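Local coordinates for testis-expressed protein 101 (Mus musculus, PDB 7BPS), which controls sperm binding to the zona pellucida and sperm migration into the oviduct, probably through the adhesion molecule ADAM3, and is essential for male fertility, at residues V42-I45 with R51-V54; I71-T74 with V80-S83; R118-C123 with T142-G147; L126-S131 with Q146-F151; G154-T159 with G181-K186. All blocks are in the same frame, centred on the assembly; numbering follows the deposited sequence.

Contacts 1 and 2 belong to the first Ly6/uPAR domain, contacts 3, 4 and 5 to the second. In the first, hairpins 37-46/52-61 and 68-72/80-88 lie side by side in one sheet, their contact centres about 10 Å apart, because strands 37-46 and 80-88 are neighbours. In the second, contacts 3 and 4 share Gln146 and Gly147 on strand 143-152, while contact 5, about 24 Å from contact 3 between centres, lies farther along the same sheet. Contact 1 closes before any other opens. Across the domains Leu43 CD2 packs on Phe151 CE1 (3.4 Å) and Val53 CG1 on Leu126 CD2 (3.8 Å), so the two sheets pack through their side chains.

Contact 1: V42-I45 with R51-V54; sequences VLLI and RTVV
Ile45 and Val53 form a reciprocal backbone pair: Ile45 N donates to Val53 O at 3.0 Å (N-H...O 159°), and Val53 N returns a bond to Ile45 O at 2.7 Å (152°). Both donors lie in the plane of the carbonyl they meet. Each acceptor also receives a CA-H, from Leu44 CA to Val53 O at 3.2 Å and from Thr52 CA to Ile45 O at 3.3 Å. This is the turn end of the antiparallel hairpin 37-46/52-61 in the first Ly6/uPAR domain, with Leu44 and Val54 as the next, non-hydrogen-bonded pair. Their backbone groups turn outward, Leu44 bonding to Ile82 and Val54 to Ser14, which extends the sheet on either side. On the face that carries Leu44 and Val54, Leu44 CD2 lies beside Val54 CG2 at 4.1 Å, and Val42 CG2 touches Val54 CG1 at 3.7 Å. Thr52 sets OG1 beside its own N (chi1 -64°), leaving CG2 to meet Leu44 CB at 3.8 Å. Arg51 NE forms a salt bridge with Asp17.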
loop_
_atom_site.group_PDB
_atom_site.type_symbol
_atom_site.label_atom_id
_atom_site.label_comp_id
_atom_site.label_asym_id
_atom_site.label_seq_id
_atom_site.Cartn_x
_atom_site.Cartn_y
_atom_site.Cartn_z
ATOM N N VAL A 42 -2.625 1.093 -6.486
ATOM C CA VAL A 42 -2.991 0.349 -5.253
ATOM C C VAL A 42 -1.724 0.094 -4.460
ATOM O O VAL A 42 -0.717 -0.238 -5.078
ATOM C CB VAL A 42 -3.736 -0.948 -5.600
ATOM C CG1 VAL A 42 -2.938 -1.862 -6.528
ATOM C CG2 VAL A 42 -4.171 -1.669 -4.352
ATOM N N LEU A 43 -1.799 0.237 -3.142
ATOM C CA LEU A 43 -0.733 -0.121 -2.177
ATOM C C LEU A 43 -1.317 -1.158 -1.222
ATOM O O LEU A 43 -2.429 -0.933 -0.726
ATOM C CB LEU A 43 -0.290 1.137 -1.428
ATOM C CG LEU A 43 0.787 0.947 -0.365
ATOM C CD1 LEU A 43 2.032 0.286 -0.904
ATOM C CD2 LEU A 43 1.157 2.279 0.243
ATOM N N LEU A 44 -0.584 -2.246 -0.976
ATOM C CA LEU A 44 -1.012 -3.359 -0.089
ATOM C C LEU A 44 0.035 -3.526 0.992
ATOM O O LEU A 44 1.208 -3.631 0.652
ATOM C CB LEU A 44 -1.172 -4.646 -0.909
ATOM C CG LEU A 44 -2.237 -4.574 -2.003
ATOM C CD1 LEU A 44 -1.629 -4.258 -3.364
ATOM C CD2 LEU A 44 -3.036 -5.853 -2.077
ATOM N N ILE A 45 -0.376 -3.521 2.249
ATOM C CA ILE A 45 0.550 -3.644 3.416
ATOM C C ILE A 45 0.010 -4.714 4.366
ATOM O O ILE A 45 -1.190 -4.675 4.704
ATOM C CB ILE A 45 0.728 -2.299 4.119
ATOM C CG1 ILE A 45 1.164 -1.207 3.141
ATOM C CG2 ILE A 45 1.700 -2.445 5.262
ATOM C CD1 ILE A 45 0.939 0.197 3.641
ATOM N N ARG A 51 -4.429 -9.400 8.365
ATOM C CA ARG A 51 -5.076 -8.998 7.094
ATOM C C ARG A 51 -4.164 -7.999 6.372
ATOM O O ARG A 51 -3.099 -7.565 6.938
ATOM C CB ARG A 51 -6.446 -8.384 7.357
ATOM C CG ARG A 51 -7.361 -9.303 8.144
ATOM C CD ARG A 51 -8.764 -8.746 8.100
ATOM N NE ARG A 51 -9.741 -9.798 8.213
ATOM C CZ ARG A 51 -10.336 -10.156 9.338
ATOM N NH1 ARG A 51 -10.049 -9.523 10.464
ATOM N NH2 ARG A 51 -11.226 -11.137 9.315
ATOM N N THR A 52 -4.559 -7.634 5.164
ATOM C CA THR A 52 -3.801 -6.725 4.283
ATOM C C THR A 52 -4.563 -5.400 4.197
ATOM O O THR A 52 -5.780 -5.421 3.882
ATOM C CB THR A 52 -3.599 -7.368 2.914
ATOM O OG1 THR A 52 -2.803 -8.524 3.128
ATOM C CG2 THR A 52 -2.900 -6.463 1.933
ATOM N N VAL A 53 -3.873 -4.301 4.479
ATOM C CA VAL A 53 -4.418 -2.939 4.244
ATOM C C VAL A 53 -4.330 -2.670 2.735
ATOM O O VAL A 53 -3.275 -2.902 2.156
ATOM C CB VAL A 53 -3.657 -1.887 5.066
ATOM C CG1 VAL A 53 -4.224 -0.487 4.870
ATOM C CG2 VAL A 53 -3.688 -2.254 6.533
ATOM N N VAL A 54 -5.421 -2.221 2.132
ATOM C CA VAL A 54 -5.499 -1.874 0.691
ATOM C C VAL A 54 -5.939 -0.406 0.555
ATOM O O VAL A 54 -7.087 -0.057 0.992
ATOM C CB VAL A 54 -6.412 -2.854 -0.054
ATOM C CG1 VAL A 54 -6.401 -2.608 -1.526
ATOM C CG2 VAL A 54 -5.991 -4.282 0.207
#

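Contact 2: I71-T74 with V80-S83; sequences IQYT and VAIS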
loop_
_atom_site.group_PDB
_atom_site.type_symbol
_atom_site.label_atom_id
_atom_site.label_comp_id
_atom_site.label_asym_id
_atom_site.label_seq_id
_atom_site.Cartn_x
_atom_site.Cartn_y
_atom_site.Cartn_z
ATOM N N ILE A 71 6.224 -2.017 -7.460
ATOM C CA ILE A 71 7.295 -1.893 -6.437
ATOM C C ILE A 71 6.983 -2.831 -5.268
ATOM O O ILE A 71 5.853 -2.814 -4.744
ATOM C CB ILE A 71 7.461 -0.434 -5.976
ATOM C CG1 ILE A 71 7.856 0.469 -7.140
ATOM C CG2 ILE A 71 8.465 -0.332 -4.833
ATOM C CD1 ILE A 71 7.763 1.945 -6.832
ATOM N N GLN A 72 7.998 -3.574 -4.849
ATOM C CA GLN A 72 8.053 -4.206 -3.516
ATOM C C GLN A 72 8.970 -3.353 -2.640
ATOM O O GLN A 72 10.203 -3.340 -2.874
ATOM C CB GLN A 72 8.521 -5.655 -3.631
ATOM C CG GLN A 72 8.620 -6.322 -2.278
ATOM C CD GLN A 72 8.717 -7.815 -2.389
ATOM O OE1 GLN A 72 7.725 -8.531 -2.220
ATOM N NE2 GLN A 72 9.940 -8.275 -2.625
ATOM N N TYR A 73 8.395 -2.637 -1.681
ATOM C CA TYR A 73 9.146 -1.687 -0.818
ATOM C C TYR A 73 9.936 -2.514 0.187
ATOM O O TYR A 73 11.119 -2.289 0.374
ATOM C CB TYR A 73 8.191 -0.686 -0.159
ATOM C CG TYR A 73 7.380 0.098 -1.154
ATOM C CD1 TYR A 73 7.816 1.340 -1.581
ATOM C CD2 TYR A 73 6.202 -0.391 -1.689
ATOM C CE1 TYR A 73 7.114 2.067 -2.526
ATOM C CE2 TYR A 73 5.491 0.326 -2.639
ATOM C CZ TYR A 73 5.942 1.570 -3.048
ATOM O OH TYR A 73 5.298 2.320 -3.994
ATOM N N THR A 74 9.263 -3.490 0.778
ATOM C CA THR A 74 9.801 -4.354 1.845
ATOM C C THR A 74 9.368 -5.792 1.550
ATOM O O THR A 74 8.205 -6.003 1.196
ATOM C CB THR A 74 9.340 -3.876 3.227
ATOM O OG1 THR A 74 9.825 -2.563 3.532
ATOM C CG2 THR A 74 9.785 -4.833 4.310
ATOM N N VAL A 80 5.344 -6.760 4.646
ATOM C CA VAL A 80 5.358 -6.736 3.158
ATOM C C VAL A 80 4.599 -5.480 2.737
ATOM O O VAL A 80 3.426 -5.295 3.213
ATOM C CB VAL A 80 4.686 -7.984 2.561
ATOM C CG1 VAL A 80 4.741 -7.966 1.042
ATOM C CG2 VAL A 80 5.287 -9.257 3.119
ATOM N N ALA A 81 5.211 -4.659 1.884
ATOM C CA ALA A 81 4.547 -3.507 1.249
ATOM C C ALA A 81 4.813 -3.590 -0.252
ATOM O O ALA A 81 5.985 -3.732 -0.634
ATOM C CB ALA A 81 5.021 -2.227 1.894
ATOM N N ILE A 82 3.752 -3.549 -1.064
ATOM C CA ILE A 82 3.812 -3.695 -2.544
ATOM C C ILE A 82 2.844 -2.701 -3.191
ATOM O O ILE A 82 1.726 -2.549 -2.670
ATOM C CB ILE A 82 3.453 -5.133 -2.942
ATOM C CG1 ILE A 82 4.605 -6.086 -2.624
ATOM C CG2 ILE A 82 3.038 -5.196 -4.404
ATOM C CD1 ILE A 82 4.275 -7.564 -2.851
ATOM N N SER A 83 3.227 -2.080 -4.311
ATOM C CA SER A 83 2.318 -1.182 -5.066
ATOM C C SER A 83 2.318 -1.527 -6.549
ATOM O O SER A 83 3.343 -2.009 -7.067
ATOM C CB SER A 83 2.618 0.280 -4.820
ATOM O OG SER A 83 3.841 0.646 -5.410
#
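Ile71 and Ser83 are a hydrogen-bonded backbone pair, Ile71 N giving to Ser83 O at 2.9 Å and Ser83 N to Ile71 O at 2.8 Å. Beyond the Gln72-Ile82 pair the register slips by one: Tyr73 N donates to Ala81 O (2.8 Å), whereas Ala81 N reaches Thr74 O only weakly, at 3.4 Å. Tyr73 and Thr74 thus both face Ala81, a classic beta bulge, and Tyr73 has helix-like backbone angles (-75°/-46°) that turn a corner in hairpin 68-72/80-88 of the first Ly6/uPAR domain.

The side-chain bond is a single one, between Tyr73 OH and Ser83 OG at 2.6 Å. Ser83 OG stands between its N and carbonyl carbon (chi1 70°), beside the phenol edge. Among apolar contacts, Ile71 CG2 covers one face of the Tyr73 ring, 3.5 Å above its centre, while Ala81 CB meets Tyr73 CB at 4.1 Å. On the other side of the sheet Gln72 extends over Ile82, its OE1 lying 3.6 Å from Ile82 CD1.

At the bulge the Tyr73 ring thus lies over Ile71 of its own strand; its rotation is probably restrained, and the two buried hydroxyls share a hydrogen bond, whichever donates.

Contact 3: R118-C123 with T142-G147; sequences RHCPTC and TQCYQG. With SO4 (sulfate ion), chain H.
Around Cys120 and Cys144 the strands 119-121 and 143-147 run in the same direction, only 2° apart, but their axes stay 6.8 Å from each other and no hydrogen bond passes directly between them. The join is covalent instead. Cys120 SG and Cys144 SG meet at 2.0 Å with a left-handed C-S-S-C torsion of -79°. That torsion leaves Cys120 CB and Cys144 CB 3.7 Å apart; in both residues SG lies beside the backbone N. Cys144 SG also sits 3.2 Å from His119 O. This bridge belongs to the disulfide core of the second Ly6/uPAR domain: Cys120 packs on both Cys137 and Cys165, the partners of a second bridge, and Cys123 is tied to Cys129 in a third. Further along, one water gives a hydrogen bond to Tyr145 O at 2.8 Å; it also lies near Pro121 O, at a doubtfully short distance. Thr122 OG1 donates to Cys120 O of its own strand at 2.8 Å, from well above the carbonyl plane. On the outer side a sulfate, probably picked up from the crystallisation solution, takes a near-straight bond from His119 N to O4 (2.6 Å, 166°) and a weak one from His119 ND1 to O2 (2.8 Å).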
loop_
_atom_site.group_PDB
_atom_site.type_symbol
_atom_site.label_atom_id
_atom_site.label_comp_id
_atom_site.label_asym_id
_atom_site.label_seq_id
_atom_site.Cartn_x
_atom_site.Cartn_y
_atom_site.Cartn_z
ATOM N N ARG A 118 13.635 -14.375 18.217
ATOM C CA ARG A 118 13.121 -13.026 18.541
ATOM C C ARG A 118 11.604 -13.039 18.388
ATOM O O ARG A 118 11.083 -13.871 17.634
ATOM C CB ARG A 118 13.828 -11.993 17.659
ATOM C CG ARG A 118 15.349 -12.109 17.699
ATOM C CD ARG A 118 15.942 -12.051 19.102
ATOM N NE ARG A 118 17.029 -11.079 19.169
ATOM C CZ ARG A 118 16.975 -9.889 19.777
ATOM N NH1 ARG A 118 15.879 -9.501 20.419
ATOM N NH2 ARG A 118 18.037 -9.098 19.749
ATOM N N HIS A 119 10.937 -12.144 19.113
ATOM C CA HIS A 119 9.472 -11.900 19.100
ATOM C C HIS A 119 9.221 -10.386 18.965
ATOM O O HIS A 119 10.039 -9.607 19.445
ATOM C CB HIS A 119 8.833 -12.507 20.355
ATOM C CG HIS A 119 9.182 -13.948 20.547
ATOM N ND1 HIS A 119 10.461 -14.364 20.912
ATOM C CD2 HIS A 119 8.442 -15.074 20.410
ATOM C CE1 HIS A 119 10.480 -15.681 20.998
ATOM N NE2 HIS A 119 9.250 -16.138 20.715
ATOM N N CYS A 120 8.163 -9.991 18.260
ATOM C CA CYS A 120 7.766 -8.581 18.050
ATOM C C CYS A 120 6.248 -8.478 18.105
ATOM O O CYS A 120 5.525 -9.326 17.557
ATOM C CB CYS A 120 8.195 -8.024 16.702
ATOM S SG CYS A 120 9.937 -8.238 16.307
ATOM N N PRO A 121 5.745 -7.409 18.762
ATOM C CA PRO A 121 4.341 -7.035 18.671
ATOM C C PRO A 121 4.029 -6.854 17.187
ATOM O O PRO A 121 4.819 -6.227 16.470
ATOM C CB PRO A 121 4.244 -5.706 19.439
ATOM C CG PRO A 121 5.477 -5.679 20.321
ATOM C CD PRO A 121 6.530 -6.490 19.605
ATOM N N THR A 122 2.913 -7.426 16.751
ATOM C CA THR A 122 2.573 -7.560 15.321
ATOM C C THR A 122 1.140 -7.075 15.090
ATOM O O THR A 122 0.230 -7.589 15.744
ATOM C CB THR A 122 2.744 -9.019 14.869
ATOM O OG1 THR A 122 4.096 -9.431 15.160
ATOM C CG2 THR A 122 2.380 -9.214 13.410
ATOM N N CYS A 123 0.937 -6.175 14.136
ATOM C CA CYS A 123 -0.421 -5.739 13.722
ATOM C C CYS A 123 -0.353 -4.870 12.460
ATOM O O CYS A 123 0.719 -4.348 12.123
ATOM C CB CYS A 123 -1.100 -4.967 14.849
ATOM S SG CYS A 123 -0.334 -3.350 15.162
ATOM N N THR A 142 15.515 -8.549 10.630
ATOM C CA THR A 142 16.622 -7.757 11.210
ATOM C C THR A 142 16.170 -7.032 12.480
ATOM O O THR A 142 17.058 -6.638 13.234
ATOM C CB THR A 142 17.178 -6.769 10.177
ATOM O OG1 THR A 142 16.157 -5.838 9.797
ATOM C CG2 THR A 142 17.734 -7.451 8.941
ATOM N N GLN A 143 14.872 -6.828 12.721
ATOM C CA GLN A 143 14.406 -5.851 13.765
ATOM C C GLN A 143 12.921 -6.043 14.106
ATOM O O GLN A 143 12.194 -6.640 13.310
ATOM C CB GLN A 143 14.648 -4.397 13.310
ATOM C CG GLN A 143 13.920 -3.973 12.034
ATOM C CD GLN A 143 14.129 -2.536 11.589
ATOM O OE1 GLN A 143 13.261 -1.902 10.978
ATOM N NE2 GLN A 143 15.303 -2.006 11.844
ATOM N N CYS A 144 12.498 -5.582 15.282
ATOM C CA CYS A 144 11.088 -5.228 15.559
ATOM C C CYS A 144 10.870 -3.810 15.055
ATOM O O CYS A 144 11.784 -2.981 15.158
ATOM C CB CYS A 144 10.726 -5.362 17.027
ATOM S SG CYS A 144 10.889 -7.059 17.659
ATOM N N TYR A 145 9.713 -3.586 14.461
ATOM C CA TYR A 145 9.290 -2.305 13.860
ATOM C C TYR A 145 7.909 -1.959 14.414
ATOM O O TYR A 145 7.057 -2.836 14.474
ATOM C CB TYR A 145 9.362 -2.409 12.338
ATOM C CG TYR A 145 8.777 -1.250 11.575
ATOM C CD1 TYR A 145 7.427 -1.171 11.341
ATOM C CD2 TYR A 145 9.572 -0.247 11.061
ATOM C CE1 TYR A 145 6.881 -0.158 10.585
ATOM C CE2 TYR A 145 9.041 0.775 10.298
ATOM C CZ TYR A 145 7.685 0.838 10.075
ATOM O OH TYR A 145 7.128 1.853 9.340
ATOM N N GLN A 146 7.758 -0.707 14.857
ATOM C CA GLN A 146 6.473 -0.055 15.224
ATOM C C GLN A 146 6.419 1.268 14.468
ATOM O O GLN A 146 7.192 2.165 14.827
ATOM C CB GLN A 146 6.372 0.179 16.737
ATOM C CG GLN A 146 6.561 -1.092 17.563
ATOM C CD GLN A 146 8.012 -1.312 17.916
ATOM O OE1 GLN A 146 8.725 -0.356 18.178
ATOM N NE2 GLN A 146 8.463 -2.558 17.919
ATOM N N GLY A 147 5.604 1.349 13.422
ATOM C CA GLY A 147 5.572 2.501 12.518
ATOM C C GLY A 147 4.173 3.031 12.267
ATOM O O GLY A 147 3.165 2.346 12.589
HETATM S S SO4 H . 12.489 -11.394 22.367
HETATM O O1 SO4 H . 13.871 -11.812 22.474
HETATM O O2 SO4 H . 11.619 -12.506 22.673
HETATM O O3 SO4 H . 12.240 -10.338 23.307
HETATM O O4 SO4 H . 12.241 -10.901 21.024
HETATM O O HOH W 1 6.810 -4.692 16.498
#

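Contact 4: L126-S131 with Q146-F151; sequences LGSCSS and QGRLEF
Gly127 O is the first atom of 126-131 to meet Arg148, accepting a bond from NH2 at 3.0 Å. The bond is bent (N-H...O 138°): the donor stands above the carbonyl plane, 44° out of it, and the oxygen is itself tilted from the guanidinium plane. Gly127 N bonds to Thr159 of the adjoining strand. Ser128 follows, with OG near the edge of the same guanidinium and 2.8 Å from Arg148 NH2, a weak bond by its angle. Arg148 gets there with CG anti to its backbone N (chi1 -179°) and a bend further out at chi3; the CA atoms of Gly127 and Arg148 remain 8.8 Å apart. Between them runs strand 158-163, whose Gln161 touches both Ser128 and Arg148, so the arginine bridges across a strand of the second Ly6/uPAR domain to the loop after 119-126. Cys129 secures that loop by its disulfide to Cys123. The single nitrogen NH2 donates to two oxygens through bent bonds, a modest surface hold; neither, being neutral, offsets the positive charge.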
loop_
_atom_site.group_PDB
_atom_site.type_symbol
_atom_site.label_atom_id
_atom_site.label_comp_id
_atom_site.label_asym_id
_atom_site.label_seq_id
_atom_site.Cartn_x
_atom_site.Cartn_y
_atom_site.Cartn_z
ATOM N N LEU A 126 -5.775 0.445 9.595
ATOM C CA LEU A 126 -6.147 1.842 9.296
ATOM C C LEU A 126 -6.469 2.500 10.631
ATOM O O LEU A 126 -7.259 1.940 11.383
ATOM C CB LEU A 126 -7.341 1.813 8.358
ATOM C CG LEU A 126 -6.961 1.348 6.962
ATOM C CD1 LEU A 126 -8.200 0.971 6.178
ATOM C CD2 LEU A 126 -6.170 2.430 6.253
ATOM N N GLY A 127 -5.776 3.590 10.927
ATOM C CA GLY A 127 -5.831 4.251 12.233
ATOM C C GLY A 127 -4.838 3.633 13.185
ATOM O O GLY A 127 -3.632 3.760 12.954
ATOM N N SER A 128 -5.349 3.014 14.239
ATOM C CA SER A 128 -4.550 2.378 15.307
ATOM C C SER A 128 -4.985 0.919 15.459
ATOM O O SER A 128 -6.195 0.625 15.314
ATOM C CB SER A 128 -4.674 3.137 16.595
ATOM O OG SER A 128 -3.721 4.176 16.608
ATOM N N CYS A 129 -4.006 0.043 15.672
ATOM C CA CYS A 129 -4.242 -1.382 16.013
ATOM C C CYS A 129 -5.006 -1.412 17.331
ATOM O O CYS A 129 -4.619 -0.656 18.253
ATOM C CB CYS A 129 -2.929 -2.141 16.158
ATOM S SG CYS A 129 -1.942 -2.158 14.642
ATOM N N SER A 130 -6.032 -2.244 17.419
ATOM C CA SER A 130 -6.738 -2.518 18.691
ATOM C C SER A 130 -5.833 -3.349 19.621
ATOM O O SER A 130 -5.981 -3.246 20.854
ATOM C CB SER A 130 -8.082 -3.161 18.415
ATOM O OG SER A 130 -7.936 -4.296 17.578
ATOM N N SER A 131 -4.915 -4.136 19.057
ATOM C CA SER A 131 -3.956 -5.000 19.800
ATOM C C SER A 131 -2.778 -5.346 18.889
ATOM O O SER A 131 -2.908 -5.228 17.681
ATOM C CB SER A 131 -4.615 -6.277 20.318
ATOM O OG SER A 131 -5.319 -6.968 19.288
ATOM N N GLN A 146 7.758 -0.707 14.857
ATOM C CA GLN A 146 6.473 -0.055 15.224
ATOM C C GLN A 146 6.419 1.268 14.468
ATOM O O GLN A 146 7.192 2.165 14.827
ATOM C CB GLN A 146 6.372 0.179 16.737
ATOM C CG GLN A 146 6.561 -1.092 17.563
ATOM C CD GLN A 146 8.012 -1.312 17.916
ATOM O OE1 GLN A 146 8.725 -0.356 18.178
ATOM N NE2 GLN A 146 8.463 -2.558 17.919
ATOM N N GLY A 147 5.604 1.349 13.422
ATOM C CA GLY A 147 5.572 2.501 12.518
ATOM C C GLY A 147 4.173 3.031 12.267
ATOM O O GLY A 147 3.165 2.346 12.589
ATOM N N ARG A 148 4.140 4.216 11.673
ATOM C CA ARG A 148 2.918 4.946 11.268
ATOM C C ARG A 148 3.192 5.479 9.869
ATOM O O ARG A 148 4.264 6.071 9.646
ATOM C CB ARG A 148 2.553 5.993 12.335
ATOM C CG ARG A 148 1.301 6.813 12.071
ATOM C CD ARG A 148 0.661 7.335 13.351
ATOM N NE ARG A 148 -0.479 6.486 13.694
ATOM C CZ ARG A 148 -0.580 5.680 14.755
ATOM N NH1 ARG A 148 0.379 5.579 15.663
ATOM N NH2 ARG A 148 -1.692 4.992 14.925
ATOM N N LEU A 149 2.274 5.196 8.944
ATOM C CA LEU A 149 2.327 5.680 7.558
ATOM C C LEU A 149 1.220 6.704 7.395
ATOM O O LEU A 149 0.078 6.348 7.637
ATOM C CB LEU A 149 2.173 4.517 6.581
ATOM C CG LEU A 149 3.263 3.451 6.678
ATOM C CD1 LEU A 149 3.041 2.396 5.611
ATOM C CD2 LEU A 149 4.661 4.049 6.569
ATOM N N GLU A 150 1.597 7.911 6.983
ATOM C CA GLU A 150 0.700 9.067 6.736
ATOM C C GLU A 150 0.534 9.195 5.221
ATOM O O GLU A 150 1.550 9.418 4.542
ATOM C CB GLU A 150 1.402 10.283 7.345
ATOM C CG GLU A 150 0.506 11.304 7.944
ATOM C CD GLU A 150 -0.175 10.739 9.163
ATOM O OE1 GLU A 150 0.550 10.282 10.115
ATOM O OE2 GLU A 150 -1.439 10.746 9.143
ATOM N N PHE A 151 -0.665 9.003 4.688
ATOM C CA PHE A 151 -0.962 9.180 3.245
ATOM C C PHE A 151 -1.811 10.432 3.022
ATOM O O PHE A 151 -2.711 10.707 3.832
ATOM C CB PHE A 151 -1.663 7.953 2.686
ATOM C CG PHE A 151 -0.830 6.707 2.787
ATOM C CD1 PHE A 151 0.057 6.379 1.786
ATOM C CD2 PHE A 151 -0.957 5.863 3.875
ATOM C CE1 PHE A 151 0.789 5.209 1.867
ATOM C CE2 PHE A 151 -0.233 4.687 3.944
ATOM C CZ PHE A 151 0.646 4.367 2.951
#

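Contact 5: G154-T159 with G181-K186; sequences GGMDAT and GPMTVK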
loop_
_atom_site.group_PDB
_atom_site.type_symbol
_atom_site.label_atom_id
_atom_site.label_comp_id
_atom_site.label_asym_id
_atom_site.label_seq_id
_atom_site.Cartn_x
_atom_site.Cartn_y
_atom_site.Cartn_z
ATOM N N GLY A 154 -4.927 12.874 -3.533
ATOM C CA GLY A 154 -5.682 11.949 -4.386
ATOM C C GLY A 154 -6.988 11.550 -3.760
ATOM O O GLY A 154 -7.552 10.561 -4.251
ATOM N N GLY A 155 -7.467 12.284 -2.746
ATOM C CA GLY A 155 -8.674 11.911 -1.977
ATOM C C GLY A 155 -8.440 10.629 -1.168
ATOM O O GLY A 155 -9.424 9.913 -0.875
ATOM N N MET A 156 -7.183 10.355 -0.789
ATOM C CA MET A 156 -6.742 9.074 -0.192
ATOM C C MET A 156 -6.148 9.293 1.196
ATOM O O MET A 156 -5.436 8.360 1.624
ATOM C CB MET A 156 -5.627 8.422 -1.028
ATOM C CG MET A 156 -6.084 7.820 -2.318
ATOM S SD MET A 156 -7.497 6.720 -2.080
ATOM C CE MET A 156 -6.622 5.360 -1.311
ATOM N N ASP A 157 -6.438 10.416 1.866
ATOM C CA ASP A 157 -5.804 10.810 3.155
ATOM C C ASP A 157 -6.111 9.745 4.213
ATOM O O ASP A 157 -7.299 9.405 4.374
ATOM C CB ASP A 157 -6.275 12.195 3.607
ATOM C CG ASP A 157 -6.022 13.279 2.580
ATOM O OD1 ASP A 157 -5.025 13.993 2.722
ATOM O OD2 ASP A 157 -6.830 13.394 1.669
ATOM N N ALA A 158 -5.079 9.197 4.860
ATOM C CA ALA A 158 -5.182 8.014 5.739
ATOM C C ALA A 158 -3.934 7.864 6.610
ATOM O O ALA A 158 -2.897 8.414 6.232
ATOM C CB ALA A 158 -5.383 6.811 4.856
ATOM N N THR A 159 -4.030 7.161 7.737
ATOM C CA THR A 159 -2.878 6.624 8.502
ATOM C C THR A 159 -3.011 5.096 8.620
ATOM O O THR A 159 -4.146 4.573 8.801
ATOM C CB THR A 159 -2.766 7.033 9.978
ATOM O OG1 THR A 159 -4.034 7.368 10.528
ATOM C CG2 THR A 159 -1.799 8.147 10.228
ATOM N N GLY A 181 1.856 6.781 -6.869
ATOM C CA GLY A 181 0.897 7.380 -7.806
ATOM C C GLY A 181 0.512 8.763 -7.302
ATOM O O GLY A 181 1.390 9.569 -7.021
ATOM N N PRO A 182 -0.784 9.041 -7.067
ATOM C CA PRO A 182 -1.208 10.373 -6.647
ATOM C C PRO A 182 -1.051 10.611 -5.143
ATOM O O PRO A 182 -1.344 11.693 -4.725
ATOM C CB PRO A 182 -2.685 10.396 -7.051
ATOM C CG PRO A 182 -3.129 8.969 -6.872
ATOM C CD PRO A 182 -1.910 8.115 -7.189
ATOM N N MET A 183 -0.577 9.616 -4.385
ATOM C CA MET A 183 -0.483 9.690 -2.904
ATOM C C MET A 183 0.938 10.080 -2.506
ATOM O O MET A 183 1.877 9.641 -3.159
ATOM C CB MET A 183 -0.818 8.354 -2.235
ATOM C CG MET A 183 -2.235 7.882 -2.438
ATOM S SD MET A 183 -2.515 6.323 -1.567
ATOM C CE MET A 183 -2.335 5.138 -2.897
ATOM N N THR A 184 1.064 10.867 -1.444
ATOM C CA THR A 184 2.327 11.185 -0.741
ATOM C C THR A 184 2.361 10.333 0.529
ATOM O O THR A 184 1.264 10.131 1.112
ATOM C CB THR A 184 2.359 12.697 -0.494
ATOM O OG1 THR A 184 2.382 13.272 -1.798
ATOM C CG2 THR A 184 3.532 13.171 0.328
ATOM N N VAL A 185 3.557 9.914 0.952
ATOM C CA VAL A 185 3.808 9.024 2.124
ATOM C C VAL A 185 4.813 9.679 3.038
ATOM O O VAL A 185 5.908 9.968 2.551
ATOM C CB VAL A 185 4.400 7.641 1.752
ATOM C CG1 VAL A 185 3.957 6.600 2.766
ATOM C CG2 VAL A 185 4.052 7.213 0.345
ATOM N N LYS A 186 4.490 9.746 4.321
ATOM C CA LYS A 186 5.446 10.031 5.421
ATOM C C LYS A 186 5.498 8.788 6.307
ATOM O O LYS A 186 4.440 8.202 6.568
ATOM C CB LYS A 186 5.036 11.276 6.211
ATOM C CG LYS A 186 5.196 12.598 5.456
ATOM C CD LYS A 186 5.572 13.810 6.332
ATOM C CE LYS A 186 5.252 15.151 5.696
ATOM N NZ LYS A 186 3.799 15.448 5.750
#
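Pro182 and Met183 face Gly154 and Met156 at one end of the second Ly6/uPAR domain's antiparallel sheet, where strands 158-163 and 183-193 flank strand 143-152. No hydrogen bond crosses directly between the two segments; strand 143-152 carries those, with Ala158 bonded to Phe151 and Thr184 to Ser152. Pro182 comes first, its CB directed toward the turn at Gly154; the CA atoms of these residues are 5.3 Å apart, and Pro182 O stays 4.0 Å from Gly154 N. Gly154 and Gly155 both have positive phi in the short loop between strands 143-152 and 158-163. Met183 then makes the main apolar contact. Its chain runs straight through chi2 (-178°) and bends at the sulphur, whereas Met156 is folded at both chi2 and chi3. The pair also lies against the first domain, Met156 on Leu13 and Leu55, Met183 on Thr41, so it belongs to the interface between the tandem domains. Met183 CG rests 3.7 Å from Met156 CB, and Met183 SD lies 3.9 Å from Met156 CG.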